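Local coordinates for Glyco_hydro_cc domain-containing protein (Trichoderma gamsii, PDB 6UBD), which probably binds beta-1,3-glucan-type oligosaccharides, as a member of glycoside hydrolase family GH128, whose relatives cleave such glucans, at residues 50-55 and 196-201; 200-205 and 266-271. One frame throughout, in Å; residues are numbered along the deposited sequence.

Contact 1 of 2, residues 50-55 and 196-201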
loop_
_atom_site.group_PDB
_atom_site.type_symbol
_atom_site.label_atom_id
_atom_site.label_comp_id
_atom_site.label_asym_id
_atom_site.label_seq_id
_atom_site.Cartn_x
_atom_site.Cartn_y
_atom_site.Cartn_z
ATOM N N LEU A 50 9.868 -11.172 -4.078
ATOM C CA LEU A 50 9.539 -9.828 -3.560
ATOM C C LEU A 50 10.793 -9.082 -3.221
ATOM O O LEU A 50 11.868 -9.701 -2.948
ATOM C CB LEU A 50 8.661 -9.965 -2.321
ATOM C CG LEU A 50 7.328 -10.684 -2.479
ATOM C CD1 LEU A 50 6.587 -10.651 -1.169
ATOM C CD2 LEU A 50 6.419 -10.120 -3.572
ATOM N N SER A 51 10.660 -7.756 -3.031
ATOM C CA SER A 51 11.712 -6.952 -2.338
ATOM C C SER A 51 11.230 -6.419 -0.971
ATOM O O SER A 51 12.110 -5.998 -0.155
ATOM C CB SER A 51 12.182 -5.775 -3.200
ATOM O OG SER A 51 11.053 -4.984 -3.515
ATOM N N TRP A 52 9.925 -6.292 -0.751
ATOM C CA TRP A 52 9.408 -5.497 0.384
ATOM C C TRP A 52 8.082 -5.974 0.868
ATOM O O TRP A 52 7.342 -6.705 0.121
ATOM C CB TRP A 52 9.267 -4.009 -0.017
ATOM C CG TRP A 52 8.188 -3.656 -0.992
ATOM C CD1 TRP A 52 8.218 -3.861 -2.342
ATOM C CD2 TRP A 52 6.926 -3.045 -0.678
ATOM N NE1 TRP A 52 7.069 -3.380 -2.894
ATOM C CE2 TRP A 52 6.236 -2.860 -1.905
ATOM C CE3 TRP A 52 6.334 -2.574 0.515
ATOM C CZ2 TRP A 52 4.995 -2.221 -1.964
ATOM C CZ3 TRP A 52 5.109 -1.971 0.421
ATOM C CH2 TRP A 52 4.468 -1.776 -0.795
ATOM N N TRP A 53 7.633 -5.611 2.047
ATOM C CA TRP A 53 6.224 -5.800 2.507
ATOM C C TRP A 53 5.838 -4.717 3.517
ATOM O O TRP A 53 6.745 -4.101 4.128
ATOM C CB TRP A 53 5.962 -7.198 3.078
ATOM C CG TRP A 53 6.152 -7.473 4.543
ATOM C CD1 TRP A 53 5.157 -7.742 5.460
ATOM C CD2 TRP A 53 7.403 -7.608 5.273
ATOM N NE1 TRP A 53 5.695 -8.080 6.686
ATOM C CE2 TRP A 53 7.064 -7.976 6.600
ATOM C CE3 TRP A 53 8.745 -7.397 4.943
ATOM C CZ2 TRP A 53 8.038 -8.168 7.595
ATOM C CZ3 TRP A 53 9.706 -7.586 5.921
ATOM C CH2 TRP A 53 9.347 -7.979 7.219
ATOM N N HIS A 54 4.565 -4.550 3.730
ATOM C CA HIS A 54 4.013 -3.791 4.860
ATOM C C HIS A 54 2.908 -4.584 5.542
ATOM O O HIS A 54 2.423 -5.560 4.925
ATOM C CB HIS A 54 3.600 -2.355 4.478
ATOM C CG HIS A 54 2.237 -2.284 3.849
ATOM N ND1 HIS A 54 1.115 -2.095 4.597
ATOM C CD2 HIS A 54 1.854 -2.264 2.537
ATOM C CE1 HIS A 54 0.076 -1.970 3.786
ATOM N NE2 HIS A 54 0.495 -2.079 2.517
ATOM N N ASP A 55 2.494 -4.217 6.746
ATOM C CA ASP A 55 1.384 -4.883 7.456
ATOM C C ASP A 55 0.539 -3.853 8.201
ATOM O O ASP A 55 -0.097 -4.241 9.168
ATOM C CB ASP A 55 1.895 -6.008 8.347
ATOM C CG ASP A 55 2.724 -5.502 9.532
ATOM O OD1 ASP A 55 2.934 -4.280 9.668
ATOM O OD2 ASP A 55 3.118 -6.376 10.370
ATOM N N PRO A 196 6.564 9.759 -8.243
ATOM C CA PRO A 196 6.417 8.307 -8.435
ATOM C C PRO A 196 5.318 7.699 -7.549
ATOM O O PRO A 196 5.055 8.204 -6.409
ATOM C CB PRO A 196 7.804 7.761 -8.049
ATOM C CG PRO A 196 8.734 8.933 -8.267
ATOM C CD PRO A 196 7.946 10.138 -7.886
ATOM N N LEU A 197 4.685 6.634 -8.039
ATOM C CA LEU A 197 3.573 5.973 -7.370
ATOM C C LEU A 197 3.994 4.672 -6.694
ATOM O O LEU A 197 4.747 3.846 -7.322
ATOM C CB LEU A 197 2.490 5.659 -8.413
ATOM C CG LEU A 197 2.019 6.801 -9.324
ATOM C CD1 LEU A 197 1.035 6.280 -10.361
ATOM C CD2 LEU A 197 1.454 8.030 -8.513
ATOM N N TRP A 198 3.444 4.381 -5.528
ATOM C CA TRP A 198 3.396 3.020 -4.944
ATOM C C TRP A 198 1.956 2.607 -4.826
ATOM O O TRP A 198 1.105 3.348 -4.262
ATOM C CB TRP A 198 4.011 2.955 -3.553
ATOM C CG TRP A 198 5.507 3.031 -3.428
ATOM C CD1 TRP A 198 6.394 3.596 -4.297
ATOM C CD2 TRP A 198 6.271 2.497 -2.329
ATOM N NE1 TRP A 198 7.684 3.463 -3.806
ATOM C CE2 TRP A 198 7.630 2.788 -2.607
ATOM C CE3 TRP A 198 5.941 1.776 -1.194
ATOM C CZ2 TRP A 198 8.645 2.408 -1.743
ATOM C CZ3 TRP A 198 6.964 1.383 -0.344
ATOM C CH2 TRP A 198 8.290 1.692 -0.636
ATOM N N VAL A 199 1.625 1.412 -5.391
ATOM C CA VAL A 199 0.277 0.822 -5.233
ATOM C C VAL A 199 0.301 -0.028 -3.973
ATOM O O VAL A 199 0.770 -1.170 -3.988
ATOM C CB VAL A 199 -0.125 -0.006 -6.472
ATOM C CG1 VAL A 199 -1.563 -0.544 -6.345
ATOM C CG2 VAL A 199 -0.029 0.826 -7.735
ATOM N N THR A 200 -0.096 0.552 -2.848
ATOM C CA THR A 200 0.169 -0.051 -1.528
ATOM C C THR A 200 -0.897 -1.094 -1.125
ATOM O O THR A 200 -0.662 -1.860 -0.160
ATOM C CB THR A 200 0.394 1.049 -0.486
ATOM O OG1 THR A 200 -0.822 1.814 -0.402
ATOM C CG2 THR A 200 1.620 1.921 -0.797
ATOM N N GLU A 201 -2.025 -1.080 -1.826
ATOM C CA GLU A 201 -2.995 -2.216 -1.803
ATOM C C GLU A 201 -3.633 -2.271 -3.185
ATOM O O GLU A 201 -3.962 -1.249 -3.748
ATOM C CB GLU A 201 -4.160 -2.070 -0.828
ATOM C CG GLU A 201 -3.775 -2.091 0.666
ATOM C CD GLU A 201 -5.006 -1.930 1.534
ATOM O OE1 GLU A 201 -6.029 -2.535 1.204
ATOM O OE2 GLU A 201 -4.956 -1.237 2.546
#
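Across the interior of the (beta/alpha)8 barrel, strand 52-54 meets strand 197-206; the two are not sheet neighbours, and strands 35-38 and 237-243 bridge them along one side of the wall. Trp52 and His54, alternate residues of the first strand, both point inward. His54 donates through NE2 to the backbone O of Thr200, 2.9 Å away, with an N-H...O angle of 162° and the oxygen almost in the imidazole plane. Its CG lies between the backbone N and the carbonyl carbon (chi1 83°), which brings NE2 to the Thr200 carbonyl. Thr200 itself has near-helical backbone torsions, a local departure from the extended strand. Toward the amino ends of the strands, the CE3-CZ3 side of Trp198 comes over one face of Trp52 near its rim: Trp52 CH2 is 3.9 Å from Trp198 CE3, and Trp52 CZ3 is 3.9 Å from Trp198 CZ3. The six-membered rings, 4.8 Å between centroids, are inclined at 49°. Each indole N-H is satisfied by a backbone carbonyl, Trp52 NE1 by Lys34 and Trp198 NE1 by Leu28, and Phe169 stacks on Trp198. The second imidazole nitrogen, ND1 of His54, is hydrogen-bonded to the backbone N of Trp56. Gripped at both nitrogens, the imidazole is held against rotation.

Contact 2 of 2, residues 200-205 and 266-271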
loop_
_atom_site.group_PDB
_atom_site.type_symbol
_atom_site.label_atom_id
_atom_site.label_comp_id
_atom_site.label_asym_id
_atom_site.label_seq_id
_atom_site.Cartn_x
_atom_site.Cartn_y
_atom_site.Cartn_z
ATOM N N THR A 200 -0.096 0.552 -2.848
ATOM C CA THR A 200 0.169 -0.051 -1.528
ATOM C C THR A 200 -0.897 -1.094 -1.125
ATOM O O THR A 200 -0.662 -1.860 -0.160
ATOM C CB THR A 200 0.394 1.049 -0.486
ATOM O OG1 THR A 200 -0.822 1.814 -0.402
ATOM C CG2 THR A 200 1.620 1.921 -0.797
ATOM N N GLU A 201 -2.025 -1.080 -1.826
ATOM C CA GLU A 201 -2.995 -2.216 -1.803
ATOM C C GLU A 201 -3.633 -2.271 -3.185
ATOM O O GLU A 201 -3.962 -1.249 -3.748
ATOM C CB GLU A 201 -4.160 -2.070 -0.828
ATOM C CG GLU A 201 -3.775 -2.091 0.666
ATOM C CD GLU A 201 -5.006 -1.930 1.534
ATOM O OE1 GLU A 201 -6.029 -2.535 1.204
ATOM O OE2 GLU A 201 -4.956 -1.237 2.546
ATOM N N PHE A 202 -3.855 -3.491 -3.731
ATOM C CA PHE A 202 -4.724 -3.712 -4.936
ATOM C C PHE A 202 -5.488 -5.026 -4.795
ATOM O O PHE A 202 -5.046 -5.975 -4.129
ATOM C CB PHE A 202 -3.939 -3.579 -6.257
ATOM C CG PHE A 202 -2.996 -4.758 -6.522
ATOM C CD1 PHE A 202 -3.475 -5.960 -7.061
ATOM C CD2 PHE A 202 -1.638 -4.651 -6.276
ATOM C CE1 PHE A 202 -2.601 -7.019 -7.269
ATOM C CE2 PHE A 202 -0.773 -5.739 -6.463
ATOM C CZ PHE A 202 -1.259 -6.915 -6.972
ATOM N N ALA A 203 -6.695 -4.986 -5.358
ATOM C CA ALA A 203 -7.534 -6.212 -5.468
ATOM C C ALA A 203 -8.579 -5.968 -6.537
ATOM O O ALA A 203 -8.992 -4.837 -6.873
ATOM C CB ALA A 203 -8.274 -6.557 -4.184
ATOM N N CYS A 204 -9.074 -7.074 -7.139
ATOM C CA CYS A 204 -10.129 -7.065 -8.192
ATOM C C CYS A 204 -11.494 -6.888 -7.503
ATOM O O CYS A 204 -11.941 -7.770 -6.740
ATOM C CB CYS A 204 -10.084 -8.374 -8.971
ATOM S SG CYS A 204 -11.166 -8.480 -10.429
ATOM N N VAL A 205 -12.116 -5.739 -7.743
ATOM C CA VAL A 205 -13.408 -5.327 -7.120
ATOM C C VAL A 205 -14.211 -4.562 -8.166
ATOM O O VAL A 205 -13.694 -3.717 -8.898
ATOM C CB VAL A 205 -13.205 -4.454 -5.873
ATOM C CG1 VAL A 205 -14.554 -4.118 -5.223
ATOM C CG2 VAL A 205 -12.237 -5.050 -4.878
ATOM N N GLN A 266 -1.462 -18.225 -6.145
ATOM C CA GLN A 266 -0.605 -18.835 -7.194
ATOM C C GLN A 266 -0.560 -17.913 -8.422
ATOM O O GLN A 266 0.475 -17.816 -9.061
ATOM C CB GLN A 266 -1.166 -20.196 -7.616
ATOM C CG GLN A 266 -1.029 -21.323 -6.572
ATOM C CD GLN A 266 -1.919 -22.512 -6.843
ATOM O OE1 GLN A 266 -2.705 -22.975 -5.998
ATOM N NE2 GLN A 266 -1.775 -23.001 -8.067
ATOM N N ALA A 267 -1.667 -17.264 -8.794
ATOM C CA ALA A 267 -1.614 -16.366 -9.972
ATOM C C ALA A 267 -0.596 -15.222 -9.700
ATOM O O ALA A 267 0.162 -14.852 -10.532
ATOM C CB ALA A 267 -2.986 -15.821 -10.251
ATOM N N TYR A 268 -0.607 -14.653 -8.487
ATOM C CA TYR A 268 0.385 -13.601 -8.129
ATOM C C TYR A 268 1.789 -14.167 -8.164
ATOM O O TYR A 268 2.684 -13.541 -8.787
ATOM C CB TYR A 268 0.053 -12.933 -6.793
ATOM C CG TYR A 268 0.870 -11.663 -6.481
ATOM C CD1 TYR A 268 0.813 -10.566 -7.354
ATOM C CD2 TYR A 268 1.680 -11.560 -5.351
ATOM C CE1 TYR A 268 1.497 -9.391 -7.034
ATOM C CE2 TYR A 268 2.358 -10.383 -5.021
ATOM C CZ TYR A 268 2.265 -9.304 -5.881
ATOM O OH TYR A 268 2.870 -8.103 -5.527
ATOM N N LEU A 269 1.998 -15.342 -7.543
ATOM C CA LEU A 269 3.356 -15.966 -7.533
ATOM C C LEU A 269 3.871 -16.111 -8.960
ATOM O O LEU A 269 5.048 -15.768 -9.284
ATOM C CB LEU A 269 3.276 -17.333 -6.857
ATOM C CG LEU A 269 4.548 -18.177 -6.859
ATOM C CD1 LEU A 269 5.620 -17.532 -6.092
ATOM C CD2 LEU A 269 4.259 -19.588 -6.322
ATOM N N ASN A 270 3.048 -16.664 -9.843
ATOM C CA ASN A 270 3.499 -16.938 -11.223
ATOM C C ASN A 270 3.778 -15.659 -12.009
ATOM O O ASN A 270 4.672 -15.596 -12.766
ATOM C CB ASN A 270 2.537 -17.895 -11.949
ATOM C CG ASN A 270 2.505 -19.296 -11.320
ATOM O OD1 ASN A 270 3.423 -19.703 -10.552
ATOM N ND2 ASN A 270 1.360 -19.920 -11.480
ATOM N N ALA A 271 3.038 -14.593 -11.745
ATOM C CA ALA A 271 3.203 -13.261 -12.423
ATOM C C ALA A 271 4.502 -12.613 -11.949
ATOM O O ALA A 271 5.329 -12.224 -12.798
ATOM C CB ALA A 271 1.993 -12.385 -12.187
#
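A single buried aromatic contact, Phe202 against Tyr268, joins the outer side of strand 197-206 to helix 263-273 in the layer between barrel and helices. The touch is narrow: CZ of Phe202, the far end of its ring, stands 3.7 Å from CE1 of Tyr268. That carbon lies near the Phe202 plane, so the phenyl group presents its edge. The ring centroids are 6.0 Å apart and the rings meet obliquely, their planes at 60°. Tyr268 has CG opposite its backbone N (chi1 -169°), which sends the phenol off the helix toward the sheet. In the (beta/alpha)8 barrel this helix comes after the last parallel strand, 237-243; Tyr268 packs on that strand and bonds to the first, 35-38, where its OH is hydrogen-bonded to the carbonyl O of Gly36. The buried hydroxyl therefore has a polar partner, and that bond helps fix where the ring sits against Phe202. Trp46 meets Tyr268 edge-to-face, while Tyr240 on strand 237-243 touches both Phe202 and Tyr268. Trp223, from helix 217-233, packs on Phe202 and also on Cys204, whose disulfide to Cys214 links strand 197-206 to the end of the short antiparallel strand 212-213.

Overall arrangement
Contacts 1 and 2 use successive parts of strand 197-206, sharing Thr200 and Glu201, with centres about 12 Å apart. Contact 1 lies inside the barrel, its centre about 5 Å from the centre of the chain; contact 2 lies outside the sheet, about 13 Å from it. Strand 35-38 serves both, beside strand 52-54 in the sheet and as the polar anchor of Tyr268. On the interior side, Glu201 OE2 is hydrogen-bonded to Trp56 NE1 and lies 5.5 Å from His54 NE2. Barrels of this type bind sugars at the carboxyl ends of their parallel strands, so the His54 and Glu201 end of contact 1 probably borders that region, whereas contact 2 packs helix 263-273 on the outside of the barrel.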